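Local coordinates for protein sulfide-quinone reductase (Aquifex aeolicus, PDB 3HYW) that oxidises hydrogen sulfide with FAD and passes the electrons to a membrane quinone, building up polysulfur that is probably released as cyclooctasulfur, at residues S34-P46 and R53-L65. Residues are numbered along the deposited sequence; the frame is centred on the assembly and turned at random.
Sequences SDRPYFGFTPAFP and RKFEDISVPLAPL. With FAD (flavin-adenine dinucleotide), chain G.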
ATOM      1  N   SER A  34      45.522  10.464 -10.019  1.00 34.97           N
ATOM      2  CA  SER A  34      44.395   9.700 -10.549  1.00 35.48           C
ATOM      3  C   SER A  34      44.767   8.914 -11.801  1.00 35.62           C
ATOM      4  O   SER A  34      45.525   9.397 -12.640  1.00 35.92           O
ATOM      5  CB  SER A  34      43.214  10.620 -10.853  1.00 35.62           C
ATOM      6  OG  SER A  34      42.037   9.870 -11.074  1.00 35.73           O
ATOM      7  N   ASP A  35      44.219   7.706 -11.917  1.00 35.58           N
ATOM      8  CA  ASP A  35      44.473   6.835 -13.068  1.00 36.04           C
ATOM      9  C   ASP A  35      43.660   7.231 -14.310  1.00 35.95           C
ATOM     10  O   ASP A  35      44.006   6.855 -15.430  1.00 36.37           O
ATOM     11  CB  ASP A  35      44.250   5.354 -12.707  1.00 36.20           C
ATOM     12  CG  ASP A  35      42.823   5.049 -12.268  1.00 36.73           C
ATOM     13  OD1 ASP A  35      42.044   5.987 -12.015  1.00 36.83           O
ATOM     14  OD2 ASP A  35      42.478   3.855 -12.166  1.00 38.45           O
ATOM     15  N   ARG A  36      42.581   7.980 -14.102  1.00 35.40           N
ATOM     16  CA  ARG A  36      41.803   8.521 -15.206  1.00 35.10           C
ATOM     17  C   ARG A  36      42.236   9.955 -15.488  1.00 34.58           C
ATOM     18  O   ARG A  36      42.456  10.721 -14.556  1.00 35.09           O
ATOM     19  CB  ARG A  36      40.306   8.467 -14.891  1.00 34.87           C
ATOM     20  CG  ARG A  36      39.691   7.119 -15.163  1.00 36.07           C
ATOM     21  CD  ARG A  36      38.230   7.070 -14.753  1.00 37.49           C
ATOM     22  NE  ARG A  36      37.611   5.812 -15.163  1.00 39.75           N
ATOM     23  CZ  ARG A  36      37.605   4.696 -14.439  1.00 40.62           C
ATOM     24  NH1 ARG A  36      38.186   4.665 -13.244  1.00 40.33           N
ATOM     25  NH2 ARG A  36      37.014   3.604 -14.913  1.00 40.64           N
ATOM     26  N   PRO A  37      42.358  10.320 -16.775  1.00 34.36           N
ATOM     27  CA  PRO A  37      42.784  11.668 -17.163  1.00 33.95           C
ATOM     28  C   PRO A  37      41.678  12.719 -17.034  1.00 33.68           C
ATOM     29  O   PRO A  37      41.905  13.896 -17.320  1.00 33.04           O
ATOM     30  CB  PRO A  37      43.171  11.497 -18.632  1.00 34.51           C
ATOM     31  CG  PRO A  37      42.299  10.373 -19.114  1.00 34.36           C
ATOM     32  CD  PRO A  37      42.110   9.454 -17.947  1.00 34.20           C
ATOM     33  N   TYR A  38      40.496  12.296 -16.603  1.00 33.07           N
ATOM     34  CA  TYR A  38      39.333  13.172 -16.588  1.00 32.88           C
ATOM     35  C   TYR A  38      38.564  13.024 -15.285  1.00 32.55           C
ATOM     36  O   TYR A  38      38.611  11.963 -14.654  1.00 31.95           O
ATOM     37  CB  TYR A  38      38.404  12.843 -17.775  1.00 33.58           C
ATOM     38  CG  TYR A  38      37.832  11.429 -17.739  1.00 33.98           C
ATOM     39  CD1 TYR A  38      36.618  11.163 -17.102  1.00 34.76           C
ATOM     40  CD2 TYR A  38      38.508  10.364 -18.346  1.00 34.72           C
ATOM     41  CE1 TYR A  38      36.093   9.870 -17.052  1.00 34.60           C
ATOM     42  CE2 TYR A  38      37.990   9.057 -18.301  1.00 34.97           C
ATOM     43  CZ  TYR A  38      36.781   8.826 -17.656  1.00 35.14           C
ATOM     44  OH  TYR A  38      36.257   7.552 -17.607  1.00 35.69           O
ATOM     45  N   PHE A  39      37.854  14.080 -14.888  1.00 31.96           N
ATOM     46  CA  PHE A  39      36.781  13.925 -13.913  1.00 31.86           C
ATOM     47  C   PHE A  39      35.532  13.466 -14.664  1.00 31.66           C
ATOM     48  O   PHE A  39      35.125  14.100 -15.636  1.00 31.15           O
ATOM     49  CB  PHE A  39      36.481  15.234 -13.164  1.00 31.72           C
ATOM     50  CG  PHE A  39      35.148  15.221 -12.437  1.00 31.76           C
ATOM     51  CD1 PHE A  39      35.054  14.712 -11.149  1.00 32.37           C
ATOM     52  CD2 PHE A  39      33.988  15.693 -13.057  1.00 30.20           C
ATOM     53  CE1 PHE A  39      33.832  14.678 -10.479  1.00 30.85           C
ATOM     54  CE2 PHE A  39      32.753  15.655 -12.397  1.00 28.64           C
ATOM     55  CZ  PHE A  39      32.679  15.155 -11.109  1.00 31.76           C
ATOM     56  N   GLY A  40      34.923  12.372 -14.213  1.00 32.12           N
ATOM     57  CA  GLY A  40      33.686  11.891 -14.820  1.00 31.89           C
ATOM     58  C   GLY A  40      32.501  12.209 -13.928  1.00 32.11           C
ATOM     59  O   GLY A  40      32.512  11.876 -12.749  1.00 32.25           O
ATOM     60  N   PHE A  41      31.483  12.865 -14.479  1.00 31.55           N
ATOM     61  CA  PHE A  41      30.277  13.144 -13.706  1.00 31.34           C
ATOM     62  C   PHE A  41      29.413  11.888 -13.621  1.00 31.20           C
ATOM     63  O   PHE A  41      28.550  11.622 -14.479  1.00 30.79           O
ATOM     64  CB  PHE A  41      29.491  14.338 -14.260  1.00 31.34           C
ATOM     65  CG  PHE A  41      28.339  14.762 -13.374  1.00 31.06           C
ATOM     66  CD1 PHE A  41      28.575  15.358 -12.141  1.00 31.83           C
ATOM     67  CD2 PHE A  41      27.027  14.542 -13.766  1.00 32.08           C
ATOM     68  CE1 PHE A  41      27.521  15.747 -11.323  1.00 30.77           C
ATOM     69  CE2 PHE A  41      25.964  14.925 -12.953  1.00 31.04           C
ATOM     70  CZ  PHE A  41      26.216  15.531 -11.732  1.00 30.84           C
ATOM     71  N   THR A  42      29.682  11.117 -12.573  1.00 31.61           N
ATOM     72  CA  THR A  42      29.066   9.807 -12.351  1.00 31.98           C
ATOM     73  C   THR A  42      27.525   9.790 -12.457  1.00 31.75           C
ATOM     74  O   THR A  42      26.961   8.878 -13.075  1.00 32.18           O
ATOM     75  CB  THR A  42      29.542   9.176 -11.005  1.00 31.91           C
ATOM     76  OG1 THR A  42      30.945   9.425 -10.811  1.00 34.77           O
ATOM     77  CG2 THR A  42      29.339   7.701 -11.031  1.00 32.46           C
ATOM     78  N   PRO A  43      26.831  10.776 -11.844  1.00 31.73           N
ATOM     79  CA  PRO A  43      25.365  10.796 -11.962  1.00 31.34           C
ATOM     80  C   PRO A  43      24.775  10.891 -13.381  1.00 31.14           C
ATOM     81  O   PRO A  43      23.565  10.692 -13.545  1.00 30.73           O
ATOM     82  CB  PRO A  43      24.971  12.034 -11.149  1.00 31.42           C
ATOM     83  CG  PRO A  43      26.049  12.177 -10.159  1.00 31.41           C
ATOM     84  CD  PRO A  43      27.295  11.860 -10.956  1.00 31.48           C
ATOM     85  N   ALA A  44      25.600  11.193 -14.381  1.00 30.49           N
ATOM     86  CA  ALA A  44      25.137  11.216 -15.773  1.00 30.60           C
ATOM     87  C   ALA A  44      25.524   9.946 -16.532  1.00 30.65           C
ATOM     88  O   ALA A  44      25.271   9.840 -17.728  1.00 30.60           O
ATOM     89  CB  ALA A  44      25.650  12.471 -16.513  1.00 30.08           C
ATOM     90  N   PHE A  45      26.134   8.987 -15.833  1.00 30.90           N
ATOM     91  CA  PHE A  45      26.519   7.716 -16.456  1.00 31.40           C
ATOM     92  C   PHE A  45      25.321   6.870 -16.932  1.00 31.39           C
ATOM     93  O   PHE A  45      25.397   6.256 -18.001  1.00 31.15           O
ATOM     94  CB  PHE A  45      27.461   6.886 -15.559  1.00 31.23           C
ATOM     95  CG  PHE A  45      28.858   7.466 -15.405  1.00 32.43           C
ATOM     96  CD1 PHE A  45      29.247   8.626 -16.079  1.00 32.44           C
ATOM     97  CD2 PHE A  45      29.795   6.818 -14.606  1.00 33.22           C
ATOM     98  CE1 PHE A  45      30.534   9.145 -15.929  1.00 33.73           C
ATOM     99  CE2 PHE A  45      31.089   7.322 -14.457  1.00 33.18           C
ATOM    100  CZ  PHE A  45      31.457   8.489 -15.118  1.00 33.23           C
ATOM    101  N   PRO A  46      24.217   6.825 -16.149  1.00 31.61           N
ATOM    102  CA  PRO A  46      23.023   6.158 -16.694  1.00 31.69           C
ATOM    103  C   PRO A  46      22.518   6.787 -17.995  1.00 31.76           C
ATOM    104  O   PRO A  46      22.056   6.077 -18.891  1.00 32.02           O
ATOM    105  CB  PRO A  46      21.979   6.315 -15.573  1.00 31.67           C
ATOM    106  CG  PRO A  46      22.796   6.507 -14.312  1.00 31.46           C
ATOM    107  CD  PRO A  46      23.991   7.306 -14.767  1.00 31.61           C
ATOM    108  N   ARG A  53      23.748  11.253 -23.507  1.00 33.16           N
ATOM    109  CA  ARG A  53      24.878  12.156 -23.305  1.00 33.78           C
ATOM    110  C   ARG A  53      26.037  11.746 -24.200  1.00 33.99           C
ATOM    111  O   ARG A  53      26.164  10.574 -24.557  1.00 33.84           O
ATOM    112  CB  ARG A  53      25.371  12.126 -21.848  1.00 33.46           C
ATOM    113  CG  ARG A  53      24.375  12.570 -20.794  1.00 33.69           C
ATOM    114  CD  ARG A  53      23.994  14.048 -20.884  1.00 34.69           C
ATOM    115  NE  ARG A  53      23.261  14.429 -19.680  1.00 35.39           N
ATOM    116  CZ  ARG A  53      21.946  14.295 -19.511  1.00 36.37           C
ATOM    117  NH1 ARG A  53      21.395  14.657 -18.355  1.00 35.14           N
ATOM    118  NH2 ARG A  53      21.182  13.799 -20.483  1.00 35.30           N
ATOM    119  N   LYS A  54      26.873  12.721 -24.547  1.00 34.38           N
ATOM    120  CA  LYS A  54      28.194  12.467 -25.118  1.00 35.08           C
ATOM    121  C   LYS A  54      29.198  12.522 -23.976  1.00 34.98           C
ATOM    122  O   LYS A  54      29.044  13.331 -23.052  1.00 34.92           O
ATOM    123  CB  LYS A  54      28.552  13.527 -26.162  1.00 34.68           C
ATOM    124  CG  LYS A  54      27.729  13.496 -27.434  1.00 35.88           C
ATOM    125  CD  LYS A  54      28.069  14.710 -28.312  1.00 36.26           C
ATOM    126  CE  LYS A  54      27.295  14.704 -29.624  1.00 40.04           C
ATOM    127  NZ  LYS A  54      25.815  14.805 -29.431  1.00 41.72           N
ATOM    128  N   PHE A  55      30.230  11.680 -24.038  1.00 34.91           N
ATOM    129  CA  PHE A  55      31.226  11.605 -22.963  1.00 35.14           C
ATOM    130  C   PHE A  55      31.859  12.966 -22.636  1.00 35.30           C
ATOM    131  O   PHE A  55      32.030  13.315 -21.469  1.00 34.81           O
ATOM    132  CB  PHE A  55      32.311  10.579 -23.296  1.00 35.15           C
ATOM    133  CG  PHE A  55      33.470  10.580 -22.336  1.00 35.34           C
ATOM    134  CD1 PHE A  55      34.666  11.226 -22.663  1.00 34.95           C
ATOM    135  CD2 PHE A  55      33.372   9.940 -21.108  1.00 36.23           C
ATOM    136  CE1 PHE A  55      35.741  11.226 -21.781  1.00 35.52           C
ATOM    137  CE2 PHE A  55      34.446   9.936 -20.211  1.00 36.79           C
ATOM    138  CZ  PHE A  55      35.635  10.577 -20.553  1.00 35.37           C
ATOM    139  N   GLU A  56      32.189  13.731 -23.668  1.00 35.59           N
ATOM    140  CA  GLU A  56      32.876  15.010 -23.471  1.00 36.69           C
ATOM    141  C   GLU A  56      31.986  16.074 -22.818  1.00 36.15           C
ATOM    142  O   GLU A  56      32.479  17.080 -22.306  1.00 36.57           O
ATOM    143  CB  GLU A  56      33.523  15.488 -24.777  1.00 36.42           C
ATOM    144  CG  GLU A  56      34.579  14.486 -25.285  1.00 38.38           C
ATOM    145  CD  GLU A  56      35.332  14.931 -26.530  1.00 38.82           C
ATOM    146  OE1 GLU A  56      34.951  15.944 -27.163  1.00 41.76           O
ATOM    147  OE2 GLU A  56      36.322  14.251 -26.880  1.00 42.52           O
ATOM    148  N   ASP A  57      30.680  15.823 -22.799  1.00 36.05           N
ATOM    149  CA  ASP A  57      29.730  16.732 -22.159  1.00 35.70           C
ATOM    150  C   ASP A  57      29.547  16.506 -20.654  1.00 35.13           C
ATOM    151  O   ASP A  57      28.954  17.345 -19.971  1.00 34.59           O
ATOM    152  CB  ASP A  57      28.379  16.646 -22.862  1.00 36.37           C
ATOM    153  CG  ASP A  57      28.395  17.280 -24.242  1.00 37.15           C
ATOM    154  OD1 ASP A  57      29.284  18.119 -24.529  1.00 39.47           O
ATOM    155  OD2 ASP A  57      27.503  16.943 -25.039  1.00 38.86           O
ATOM    156  N   ILE A  58      30.043  15.373 -20.152  1.00 34.16           N
ATOM    157  CA  ILE A  58      29.929  15.023 -18.731  1.00 34.02           C
ATOM    158  C   ILE A  58      31.278  14.633 -18.125  1.00 33.74           C
ATOM    159  O   ILE A  58      31.337  13.874 -17.155  1.00 33.70           O
ATOM    160  CB  ILE A  58      28.896  13.879 -18.480  1.00 33.81           C
ATOM    161  CG1 ILE A  58      29.332  12.588 -19.195  1.00 33.84           C
ATOM    162  CG2 ILE A  58      27.508  14.320 -18.942  1.00 33.48           C
ATOM    163  CD1 ILE A  58      28.824  11.302 -18.570  1.00 33.63           C
ATOM    164  N   SER A  59      32.353  15.156 -18.706  1.00 33.54           N
ATOM    165  CA  SER A  59      33.707  14.904 -18.215  1.00 33.60           C
ATOM    166  C   SER A  59      34.569  16.161 -18.338  1.00 33.24           C
ATOM    167  O   SER A  59      34.266  17.048 -19.134  1.00 33.25           O
ATOM    168  CB  SER A  59      34.355  13.740 -18.973  1.00 33.56           C
ATOM    169  OG  SER A  59      34.306  13.952 -20.375  1.00 33.41           O
ATOM    170  N   VAL A  60      35.635  16.220 -17.541  1.00 33.15           N
ATOM    171  CA  VAL A  60      36.557  17.356 -17.516  1.00 32.49           C
ATOM    172  C   VAL A  60      38.009  16.850 -17.512  1.00 32.42           C
ATOM    173  O   VAL A  60      38.434  16.214 -16.543  1.00 32.47           O
ATOM    174  CB  VAL A  60      36.316  18.249 -16.259  1.00 32.54           C
ATOM    175  CG1 VAL A  60      37.221  19.483 -16.281  1.00 31.68           C
ATOM    176  CG2 VAL A  60      34.855  18.687 -16.167  1.00 32.12           C
ATOM    177  N   PRO A  61      38.775  17.119 -18.593  1.00 32.25           N
ATOM    178  CA  PRO A  61      40.210  16.794 -18.564  1.00 31.97           C
ATOM    179  C   PRO A  61      40.948  17.572 -17.460  1.00 31.96           C
ATOM    180  O   PRO A  61      40.829  18.802 -17.371  1.00 32.05           O
ATOM    181  CB  PRO A  61      40.688  17.205 -19.963  1.00 31.94           C
ATOM    182  CG  PRO A  61      39.444  17.190 -20.807  1.00 31.95           C
ATOM    183  CD  PRO A  61      38.380  17.696 -19.891  1.00 31.99           C
ATOM    184  N   LEU A  62      41.698  16.847 -16.637  1.00 31.63           N
ATOM    185  CA  LEU A  62      42.297  17.392 -15.410  1.00 31.89           C
ATOM    186  C   LEU A  62      43.683  18.017 -15.559  1.00 32.24           C
ATOM    187  O   LEU A  62      44.013  18.963 -14.840  1.00 32.25           O
ATOM    188  CB  LEU A  62      42.340  16.312 -14.329  1.00 31.95           C
ATOM    189  CG  LEU A  62      40.966  15.773 -13.909  1.00 31.91           C
ATOM    190  CD1 LEU A  62      41.089  14.591 -12.959  1.00 32.34           C
ATOM    191  CD2 LEU A  62      40.129  16.886 -13.290  1.00 33.05           C
ATOM    192  N   ALA A  63      44.493  17.485 -16.475  1.00 32.35           N
ATOM    193  CA  ALA A  63      45.869  17.960 -16.662  1.00 32.54           C
ATOM    194  C   ALA A  63      45.969  19.446 -17.015  1.00 32.38           C
ATOM    195  O   ALA A  63      46.802  20.146 -16.443  1.00 32.81           O
ATOM    196  CB  ALA A  63      46.614  17.105 -17.684  1.00 32.57           C
ATOM    197  N   PRO A  64      45.134  19.937 -17.955  1.00 32.55           N
ATOM    198  CA  PRO A  64      45.241  21.381 -18.202  1.00 32.77           C
ATOM    199  C   PRO A  64      44.479  22.242 -17.192  1.00 32.97           C
ATOM    200  O   PRO A  64      44.672  23.458 -17.157  1.00 33.65           O
ATOM    201  CB  PRO A  64      44.647  21.549 -19.605  1.00 32.81           C
ATOM    202  CG  PRO A  64      43.732  20.390 -19.784  1.00 32.73           C
ATOM    203  CD  PRO A  64      44.133  19.296 -18.831  1.00 32.19           C
ATOM    204  N   LEU A  65      43.643  21.614 -16.375  1.00 33.03           N
ATOM    205  CA  LEU A  65      42.773  22.329 -15.454  1.00 32.84           C
ATOM    206  C   LEU A  65      43.393  22.554 -14.071  1.00 32.91           C
ATOM    207  O   LEU A  65      43.430  23.681 -13.587  1.00 32.57           O
ATOM    208  CB  LEU A  65      41.438  21.590 -15.317  1.00 32.88           C
ATOM    209  CG  LEU A  65      40.425  22.196 -14.345  1.00 32.57           C
ATOM    210  CD1 LEU A  65      39.861  23.501 -14.900  1.00 32.72           C
ATOM    211  CD2 LEU A  65      39.337  21.202 -14.072  1.00 32.44           C
TER
HETATM  212  PA  FAD G 441      34.624   8.448  -8.096  1.00 23.13           P
HETATM  213  O1A FAD G 441      33.897   9.742  -8.358  1.00 21.98           O
HETATM  214  O2A FAD G 441      34.262   7.229  -8.888  1.00 24.09           O
HETATM  215  O5B FAD G 441      36.178   8.772  -8.280  1.00 24.67           O
HETATM  216  C5B FAD G 441      37.223   7.863  -7.974  1.00 24.01           C
HETATM  217  C4B FAD G 441      38.458   8.349  -8.716  1.00 24.36           C
HETATM  218  O4B FAD G 441      39.613   7.641  -8.265  1.00 25.28           O
HETATM  219  C3B FAD G 441      38.351   8.072 -10.206  1.00 25.54           C
HETATM  220  O3B FAD G 441      38.866   9.200 -10.921  1.00 25.86           O
HETATM  221  C2B FAD G 441      39.234   6.857 -10.411  1.00 25.73           C
HETATM  222  O2B FAD G 441      39.763   6.799 -11.734  1.00 26.92           O
HETATM  223  C1B FAD G 441      40.320   7.094  -9.378  1.00 25.75           C
HETATM  224  N9A FAD G 441      41.061   5.879  -8.945  1.00 26.20           N
HETATM  225  C8A FAD G 441      40.558   4.648  -8.709  1.00 26.17           C
HETATM  226  N7A FAD G 441      41.568   3.835  -8.309  1.00 26.59           N
HETATM  227  C5A FAD G 441      42.706   4.567  -8.304  1.00 26.19           C
HETATM  228  C6A FAD G 441      44.036   4.288  -7.996  1.00 26.33           C
HETATM  229  N6A FAD G 441      44.402   3.046  -7.602  1.00 25.81           N
HETATM  230  N1A FAD G 441      44.967   5.274  -8.089  1.00 26.27           N
HETATM  231  C2A FAD G 441      44.623   6.515  -8.478  1.00 26.78           C
HETATM  232  N3A FAD G 441      43.349   6.810  -8.783  1.00 26.57           N
HETATM  233  C4A FAD G 441      42.377   5.857  -8.699  1.00 26.06           C
HETATM  234  N1  FAD G 441      25.218   9.972  -6.245  1.00 22.93           N
HETATM  235  C2  FAD G 441      24.288  10.960  -6.159  1.00 23.66           C
HETATM  236  O2  FAD G 441      24.265  11.707  -5.161  1.00 24.10           O
HETATM  237  N3  FAD G 441      23.381  11.165  -7.145  1.00 23.08           N
HETATM  238  C4  FAD G 441      23.388  10.380  -8.241  1.00 23.39           C
HETATM  239  O4  FAD G 441      22.475  10.562  -9.241  1.00 23.55           O
HETATM  240  C4X FAD G 441      24.328   9.361  -8.350  1.00 23.22           C
HETATM  241  N5  FAD G 441      24.325   8.573  -9.449  1.00 23.21           N
HETATM  242  C5X FAD G 441      25.234   7.582  -9.580  1.00 23.05           C
HETATM  243  C6  FAD G 441      25.219   6.790 -10.733  1.00 23.03           C
HETATM  244  C7  FAD G 441      26.137   5.756 -10.891  1.00 23.35           C
HETATM  245  C7M FAD G 441      26.080   4.917 -12.154  1.00 23.27           C
HETATM  246  C8  FAD G 441      27.074   5.519  -9.882  1.00 23.43           C
HETATM  247  C8M FAD G 441      28.101   4.407  -9.986  1.00 23.84           C
HETATM  248  C9  FAD G 441      27.079   6.312  -8.732  1.00 23.15           C
HETATM  249  C9A FAD G 441      26.165   7.365  -8.566  1.00 23.25           C
HETATM  250  N10 FAD G 441      26.175   8.160  -7.455  1.00 23.61           N
HETATM  251  C10 FAD G 441      25.258   9.154  -7.332  1.00 23.12           C
HETATM  252  C1' FAD G 441      27.121   7.879  -6.350  1.00 23.08           C
HETATM  253  C2' FAD G 441      28.347   8.745  -6.141  1.00 22.43           C
HETATM  254  O2' FAD G 441      27.983  10.132  -6.136  1.00 23.62           O
HETATM  255  C3' FAD G 441      29.393   8.399  -7.201  1.00 22.62           C
HETATM  256  O3' FAD G 441      29.719   6.992  -7.105  1.00 20.36           O
HETATM  257  C4' FAD G 441      30.653   9.236  -7.031  1.00 22.58           C
HETATM  258  O4' FAD G 441      31.394   9.174  -8.257  1.00 23.25           O
HETATM  259  C5' FAD G 441      31.503   8.727  -5.873  1.00 21.62           C
HETATM  260  O5' FAD G 441      32.624   9.585  -5.679  1.00 22.49           O
HETATM  261  P   FAD G 441      34.088   9.019  -5.313  1.00 21.98           P
HETATM  262  O1P FAD G 441      35.025  10.197  -5.255  1.00 21.34           O
HETATM  263  O2P FAD G 441      34.008   8.080  -4.129  1.00 20.22           O
HETATM  264  O3P FAD G 441      34.481   8.061  -6.549  1.00 21.19           O
HETATM  265  O   HOH W   1      44.049  15.005 -18.072  1.00 31.67           O
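F39 and V60 form the hydrogen-bonded pair of a two-stranded antiparallel sheet, 38-40 against 59-61, in the FAD-binding part of the pyridine nucleotide-disulphide oxidoreductase fold: F39 N gives to V60 O at 2.8 Å, and V60 N returns a bond to F39 O. F41 N to I58 O (2.9 Å) and L62 N to P37 O, nearly straight at 172° at the hydrogen, extend the backbone pairing beyond both strand ends. R36 NH1 donates to ribose O2B of FAD, which in turn gives to D35 OD1 over a very short 2.4 Å, and T42 OG1 bonds O4' of the ribityl chain. A water that donates to P37 O and accepts from A63 N bridges the segments beside L62. S59 OG bonds F55 O at 2.6 Å, tying F55's backbone to the strand. On the face carrying Y38 and S59, the ring of F55 stands edge-on to Y38, planes at 87°, its CZ over the centre of the tyrosine ring. Y38 CG sits between backbone N and carbonyl carbon (chi1 62°), which lays the ring between F55 on one face and R36 CB on the other. Were Y38 an alanine, the edge of F55 would probably lose the face it meets and E127 the hydroxyl bonded to it. I58, just before strand 59-61, packs on 34-46: its CG2 meets A44 CB at 3.6 Å, while CD1 lies at the edge of the F45 ring. On the opposite face F39 CB packs on L62 CD2, and helix 12-24 touches both side chains, F39 meeting its FAD-binding V12. The arrangement is consistent with 53-65 steadying a segment whose polar side chains hold FAD at the adenosine ribose and the ribityl chain.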